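Local coordinates for protein listeriolysin O (Listeria monocytogenes, PDB 4CDB) that causes cytolysis by binding cholesterol-containing host membranes, changing shape and assembling into an oligomeric pore, at residues N401-P404 with E405-I409; M172-S175 with E176-I180. All coordinates share one frame; numbering follows the deposited sequence.

Contact 1: N401-P404 with E405-I409. With NA (sodium ion), chain I.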
ATOM      1  N   ASN A 401      25.854 -21.086  -2.000  1.00 56.27           N
ATOM      2  CA  ASN A 401      25.972 -20.005  -1.027  1.00 59.22           C
ATOM      3  C   ASN A 401      26.360 -18.689  -1.694  1.00 53.60           C
ATOM      4  O   ASN A 401      26.437 -18.610  -2.921  1.00 48.76           O
ATOM      5  CB  ASN A 401      26.976 -20.368   0.069  1.00 62.97           C
ATOM      6  CG  ASN A 401      26.512 -21.531   0.920  1.00 67.01           C
ATOM      7  OD1 ASN A 401      25.826 -21.345   1.926  1.00 68.23           O
ATOM      8  ND2 ASN A 401      26.877 -22.741   0.516  1.00 69.04           N
ATOM      9  N   TYR A 402      26.603 -17.661  -0.888  1.00 52.26           N
ATOM     10  CA  TYR A 402      26.881 -16.333  -1.426  1.00 46.97           C
ATOM     11  C   TYR A 402      28.074 -15.672  -0.743  1.00 46.87           C
ATOM     12  O   TYR A 402      28.162 -15.647   0.483  1.00 50.04           O
ATOM     13  CB  TYR A 402      25.640 -15.441  -1.308  1.00 46.69           C
ATOM     14  CG  TYR A 402      24.401 -16.049  -1.924  1.00 44.95           C
ATOM     15  CD1 TYR A 402      24.116 -15.881  -3.273  1.00 45.02           C
ATOM     16  CD2 TYR A 402      23.520 -16.803  -1.158  1.00 45.11           C
ATOM     17  CE1 TYR A 402      22.985 -16.444  -3.842  1.00 48.21           C
ATOM     18  CE2 TYR A 402      22.388 -17.368  -1.718  1.00 46.05           C
ATOM     19  CZ  TYR A 402      22.126 -17.185  -3.060  1.00 49.83           C
ATOM     20  OH  TYR A 402      20.999 -17.748  -3.618  1.00 55.23           O
ATOM     21  N   ASP A 403      28.991 -15.141  -1.548  1.00 46.52           N
ATOM     22  CA  ASP A 403      30.121 -14.382  -1.024  1.00 51.23           C
ATOM     23  C   ASP A 403      29.638 -13.049  -0.433  1.00 49.37           C
ATOM     24  O   ASP A 403      28.493 -12.653  -0.662  1.00 43.57           O
ATOM     25  CB  ASP A 403      31.193 -14.182  -2.110  1.00 63.10           C
ATOM     26  CG  ASP A 403      30.690 -13.395  -3.312  1.00 73.48           C
ATOM     27  OD1 ASP A 403      29.566 -12.854  -3.264  1.00 75.34           O
ATOM     28  OD2 ASP A 403      31.435 -13.306  -4.310  1.00 77.97           O
ATOM     29  N   PRO A 404      30.496 -12.361   0.345  1.00 52.80           N
ATOM     30  CA  PRO A 404      30.098 -11.080   0.946  1.00 50.37           C
ATOM     31  C   PRO A 404      29.541 -10.039  -0.027  1.00 53.66           C
ATOM     32  O   PRO A 404      28.850  -9.126   0.418  1.00 55.56           O
ATOM     33  CB  PRO A 404      31.405 -10.571   1.554  1.00 47.98           C
ATOM     34  CG  PRO A 404      32.121 -11.819   1.951  1.00 47.79           C
ATOM     35  CD  PRO A 404      31.778 -12.843   0.896  1.00 47.74           C
ATOM     36  N   GLU A 405      29.833 -10.165  -1.318  1.00 56.57           N
ATOM     37  CA  GLU A 405      29.347  -9.193  -2.296  1.00 57.82           C
ATOM     38  C   GLU A 405      28.111  -9.675  -3.056  1.00 57.48           C
ATOM     39  O   GLU A 405      27.693  -9.055  -4.033  1.00 62.10           O
ATOM     40  CB  GLU A 405      30.456  -8.789  -3.271  1.00 66.28           C
ATOM     41  CG  GLU A 405      31.224  -9.957  -3.861  1.00 76.93           C
ATOM     42  CD  GLU A 405      32.678  -9.977  -3.428  1.00 88.66           C
ATOM     43  OE1 GLU A 405      33.238  -8.892  -3.158  1.00 95.95           O
ATOM     44  OE2 GLU A 405      33.265 -11.076  -3.366  1.00 87.73           O
ATOM     45  N   GLY A 406      27.529 -10.781  -2.603  1.00 50.65           N
ATOM     46  CA  GLY A 406      26.262 -11.244  -3.140  1.00 48.06           C
ATOM     47  C   GLY A 406      26.339 -12.288  -4.237  1.00 46.23           C
ATOM     48  O   GLY A 406      25.314 -12.836  -4.642  1.00 44.37           O
ATOM     49  N   ASN A 407      27.542 -12.569  -4.723  1.00 44.06           N
ATOM     50  CA  ASN A 407      27.712 -13.527  -5.812  1.00 50.60           C
ATOM     51  C   ASN A 407      27.590 -14.971  -5.337  1.00 53.12           C
ATOM     52  O   ASN A 407      27.929 -15.284  -4.198  1.00 47.85           O
ATOM     53  CB  ASN A 407      29.050 -13.311  -6.516  1.00 56.24           C
ATOM     54  CG  ASN A 407      29.148 -11.947  -7.168  1.00 63.09           C
ATOM     55  OD1 ASN A 407      28.142 -11.380  -7.597  1.00 68.73           O
ATOM     56  ND2 ASN A 407      30.360 -11.413  -7.249  1.00 65.80           N
ATOM     57  N   GLU A 408      27.112 -15.844  -6.218  1.00 59.46           N
ATOM     58  CA  GLU A 408      26.906 -17.249  -5.876  1.00 61.37           C
ATOM     59  C   GLU A 408      28.205 -18.036  -5.731  1.00 60.63           C
ATOM     60  O   GLU A 408      29.156 -17.838  -6.487  1.00 58.82           O
ATOM     61  CB  GLU A 408      26.014 -17.937  -6.913  1.00 63.68           C
ATOM     62  CG  GLU A 408      24.532 -17.642  -6.767  1.00 70.09           C
ATOM     63  CD  GLU A 408      23.668 -18.671  -7.469  1.00 76.33           C
ATOM     64  OE1 GLU A 408      24.225 -19.511  -8.208  1.00 76.66           O
ATOM     65  OE2 GLU A 408      22.434 -18.646  -7.279  1.00 79.05           O
ATOM     66  N   ILE A 409      28.229 -18.933  -4.751  1.00 63.18           N
ATOM     67  CA  ILE A 409      29.316 -19.888  -4.603  1.00 67.80           C
ATOM     68  C   ILE A 409      28.719 -21.287  -4.636  1.00 66.21           C
ATOM     69  O   ILE A 409      27.934 -21.651  -3.761  1.00 63.12           O
ATOM     70  CB  ILE A 409      30.063 -19.717  -3.268  1.00 72.25           C
ATOM     71  CG1 ILE A 409      29.818 -18.328  -2.673  1.00 73.65           C
ATOM     72  CG2 ILE A 409      31.551 -19.989  -3.448  1.00 75.61           C
ATOM     73  CD1 ILE A 409      30.424 -18.148  -1.296  1.00 75.21           C
TER
HETATM   74 NA    NA I1534      20.288 -18.505  -5.968  1.00 93.23          NA
HETATM   75  O   HOH W   1      28.692 -22.859  -1.345  1.00 63.75           O

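Contact 2: M172-S175 with E176-I180. With NA (sodium ion), chain S; NA (sodium ion), chain K; NA (sodium ion), chain H.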
ATOM      1  N   MET A 172       2.695  -2.582  -1.095  1.00 41.85           N
ATOM      2  CA  MET A 172       3.538  -3.398  -0.236  1.00 41.56           C
ATOM      3  C   MET A 172       4.511  -2.454   0.460  1.00 36.69           C
ATOM      4  O   MET A 172       5.240  -1.711  -0.197  1.00 41.32           O
ATOM      5  CB  MET A 172       4.298  -4.451  -1.044  1.00 42.89           C
ATOM      6  CG  MET A 172       3.411  -5.459  -1.768  1.00 44.64           C
ATOM      7  SD  MET A 172       2.327  -6.385  -0.658  1.00 56.96           S
ATOM      8  CE  MET A 172       3.532  -7.134   0.434  1.00 38.75           C
ATOM      9  N   ALA A 173       4.506  -2.472   1.787  1.00 29.81           N
ATOM     10  CA  ALA A 173       5.296  -1.526   2.574  1.00 37.31           C
ATOM     11  C   ALA A 173       6.790  -1.865   2.614  1.00 42.89           C
ATOM     12  O   ALA A 173       7.171  -3.031   2.732  1.00 44.32           O
ATOM     13  CB  ALA A 173       4.738  -1.425   3.985  1.00 34.85           C
ATOM     14  N   TYR A 174       7.626  -0.836   2.524  1.00 38.68           N
ATOM     15  CA  TYR A 174       9.073  -1.010   2.595  1.00 38.25           C
ATOM     16  C   TYR A 174       9.765   0.104   3.383  1.00 40.51           C
ATOM     17  O   TYR A 174      10.739  -0.147   4.091  1.00 37.84           O
ATOM     18  CB  TYR A 174       9.677  -1.135   1.195  1.00 40.37           C
ATOM     19  CG  TYR A 174       9.238  -2.385   0.470  1.00 44.59           C
ATOM     20  CD1 TYR A 174       9.685  -3.636   0.873  1.00 47.05           C
ATOM     21  CD2 TYR A 174       8.370  -2.316  -0.611  1.00 43.13           C
ATOM     22  CE1 TYR A 174       9.284  -4.785   0.218  1.00 45.40           C
ATOM     23  CE2 TYR A 174       7.963  -3.461  -1.274  1.00 45.46           C
ATOM     24  CZ  TYR A 174       8.423  -4.691  -0.855  1.00 47.47           C
ATOM     25  OH  TYR A 174       8.022  -5.833  -1.509  1.00 49.62           O
ATOM     26  N   SER A 175       9.262   1.329   3.259  1.00 39.62           N
ATOM     27  CA  SER A 175       9.801   2.451   4.029  1.00 42.84           C
ATOM     28  C   SER A 175       8.745   3.523   4.281  1.00 44.81           C
ATOM     29  O   SER A 175       7.772   3.635   3.535  1.00 44.12           O
ATOM     30  CB  SER A 175      11.022   3.059   3.334  1.00 40.76           C
ATOM     31  OG  SER A 175      10.646   3.808   2.193  1.00 42.73           O
ATOM     32  N   GLU A 176       8.945   4.305   5.339  1.00 46.45           N
ATOM     33  CA  GLU A 176       8.026   5.383   5.679  1.00 47.36           C
ATOM     34  C   GLU A 176       7.931   6.395   4.544  1.00 43.09           C
ATOM     35  O   GLU A 176       6.839   6.815   4.159  1.00 39.77           O
ATOM     36  CB  GLU A 176       8.473   6.085   6.963  1.00 51.32           C
ATOM     37  CG  GLU A 176       7.583   7.253   7.371  1.00 58.41           C
ATOM     38  CD  GLU A 176       8.171   8.083   8.499  1.00 70.25           C
ATOM     39  OE1 GLU A 176       9.179   8.781   8.263  1.00 73.72           O
ATOM     40  OE2 GLU A 176       7.622   8.040   9.620  1.00 74.23           O
ATOM     41  N   SER A 177       9.084   6.770   4.003  1.00 38.42           N
ATOM     42  CA  SER A 177       9.152   7.760   2.935  1.00 42.34           C
ATOM     43  C   SER A 177       8.436   7.293   1.671  1.00 42.35           C
ATOM     44  O   SER A 177       7.843   8.093   0.948  1.00 41.60           O
ATOM     45  CB  SER A 177      10.609   8.094   2.622  1.00 45.37           C
ATOM     46  OG  SER A 177      10.694   9.069   1.602  1.00 50.65           O
ATOM     47  N   GLN A 178       8.500   5.992   1.409  1.00 37.41           N
ATOM     48  CA  GLN A 178       7.809   5.406   0.268  1.00 34.35           C
ATOM     49  C   GLN A 178       6.303   5.563   0.415  1.00 34.29           C
ATOM     50  O   GLN A 178       5.614   5.975  -0.518  1.00 36.06           O
ATOM     51  CB  GLN A 178       8.154   3.921   0.142  1.00 36.74           C
ATOM     52  CG  GLN A 178       7.330   3.180  -0.900  1.00 37.60           C
ATOM     53  CD  GLN A 178       6.977   1.770  -0.465  1.00 42.21           C
ATOM     54  OE1 GLN A 178       7.186   1.395   0.688  1.00 42.29           O
ATOM     55  NE2 GLN A 178       6.436   0.983  -1.387  1.00 40.23           N
ATOM     56  N   LEU A 179       5.797   5.237   1.599  1.00 29.66           N
ATOM     57  CA  LEU A 179       4.363   5.289   1.855  1.00 35.86           C
ATOM     58  C   LEU A 179       3.850   6.723   1.987  1.00 36.39           C
ATOM     59  O   LEU A 179       2.684   6.999   1.706  1.00 38.39           O
ATOM     60  CB  LEU A 179       4.016   4.459   3.094  1.00 30.41           C
ATOM     61  CG  LEU A 179       4.296   2.963   2.924  1.00 33.10           C
ATOM     62  CD1 LEU A 179       3.987   2.201   4.199  1.00 30.45           C
ATOM     63  CD2 LEU A 179       3.496   2.407   1.755  1.00 32.88           C
ATOM     64  N   ILE A 180       4.724   7.632   2.406  1.00 33.64           N
ATOM     65  CA  ILE A 180       4.381   9.049   2.454  1.00 37.04           C
ATOM     66  C   ILE A 180       4.162   9.590   1.040  1.00 39.29           C
ATOM     67  O   ILE A 180       3.254  10.381   0.799  1.00 33.43           O
ATOM     68  CB  ILE A 180       5.456   9.871   3.202  1.00 32.49           C
ATOM     69  CG1 ILE A 180       5.382   9.590   4.702  1.00 28.75           C
ATOM     70  CG2 ILE A 180       5.273  11.358   2.968  1.00 32.92           C
ATOM     71  CD1 ILE A 180       6.424  10.327   5.522  1.00 34.49           C
TER
HETATM   72 NA    NA S1544       5.563   6.904  10.613  1.00 73.33          NA
HETATM   73 NA    NA K1536       5.912   1.397  -4.232  1.00 59.59          NA
HETATM   74 NA    NA H1533       3.079  13.173  -0.085  1.00 54.30          NA
HETATM   75  O   HOH W   2       0.829  13.667  -1.979  1.00 51.30           O
HETATM   76  O   HOH W   3       1.383  14.978   1.333  1.00 35.19           O
HETATM   77  O   HOH W   4       4.271   7.644  12.620  1.00 52.16           O

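Contact 1: N401-P404 with E405-I409
N401 and I409 form an antiparallel hydrogen-bonded pair, N401 N to I409 O at 2.8 Å and I409 N to N401 O at 2.6 Å, opening a worked example of a hairpin with a type I turn and G1 beta bulge. Beyond them D403 N donates to N407 O (2.9 Å) while the turn, from D403 to G406, is closed by G406 N to D403 O. Two residues, G406 and N407, oppose D403 alone, and the positive phi of G406 (96°) marks the glycine position of that bulge. This part is tight: the I409 CD1 methyl lies against D403 N, and G406 O accepts from R51. On the opposite face Y402 and E408 run side by side, the ring oblique to the E408 chain, CE1 of Y402 3.5 Å from CG of E408, with Y60 and V62 touching the Y402 side chain. Both polar ends reach one sodium ion, Y402 OH at 2.6 Å and E408 OE2 at 2.5 Å. P404, E405 and N407 form the solvent side. Here the D403 side chain, with CG between its backbone N and carbonyl carbon (chi1 62°), turns OD1 inward to weak bonds from E405 N and N407 N, leaving OD2 3.0 Å from E405 OE2. Two carboxylates this close may shift each other's ionisation, whereas the sodium ion, with a long, weak ion pair to R437, could offset the charge of E408.

Contact 2: M172-S175 with E176-I180
S175 and Q178 bury the most surface here and illustrate how a side chain starts a helix. S175 is the N-cap of helix 176-183: its hydroxyl sits between the backbone N and the carbonyl carbon (chi1 74°), which swings OG over the first turn to accept from Q178 N at 3.2 Å, with an N-H...O angle of 147°. The same OG rests 3.2 Å from Q178 CB. Through its backbone, S175 O accepts from L179 N at 3.2 Å, the first backbone bond of the helix. Q178, with CG anti to its own N and the chain bent at chi2, doubles back so that its amide lies beside M172 and Y174 and reaches a sodium site completed by E171 and Y368. L179 closes the apolar side, CD1 meeting A173 CB at 3.7 Å, with V210 of strand 207-222 touching both side chains and F198 packing on L179. At the helix start E176 OE2 binds another sodium ion, and a turn later I180 O binds a third; S177 OG bonds to Y40. The chemistry is that of a serine N-cap: OG satisfies a first-turn N-H that has no helical carbonyl before it, in a region, 176-189, that probably becomes a transmembrane beta strand on insertion.

How the contacts relate
Contact 2 comes first along the chain, where strand 165-172 gives way to helix 176-183, and contact 1 follows far later, at the hairpin of strands 391-402 and 408-414 in the C-terminal beta-sandwich domain. Their centres lie 28 Å apart and their nearest atoms about 18 Å, without touching. One sheet borders both: Y60 and V62 of strand 59-74 meet contact 1, Y368 and E370 of strand 362-385 meet contact 2, and these two strands pair antiparallel. The long sheet thus runs past a hairpin of the membrane-binding domain and a helix probably destined to refold into the pore, two regions with separate tasks in pore formation.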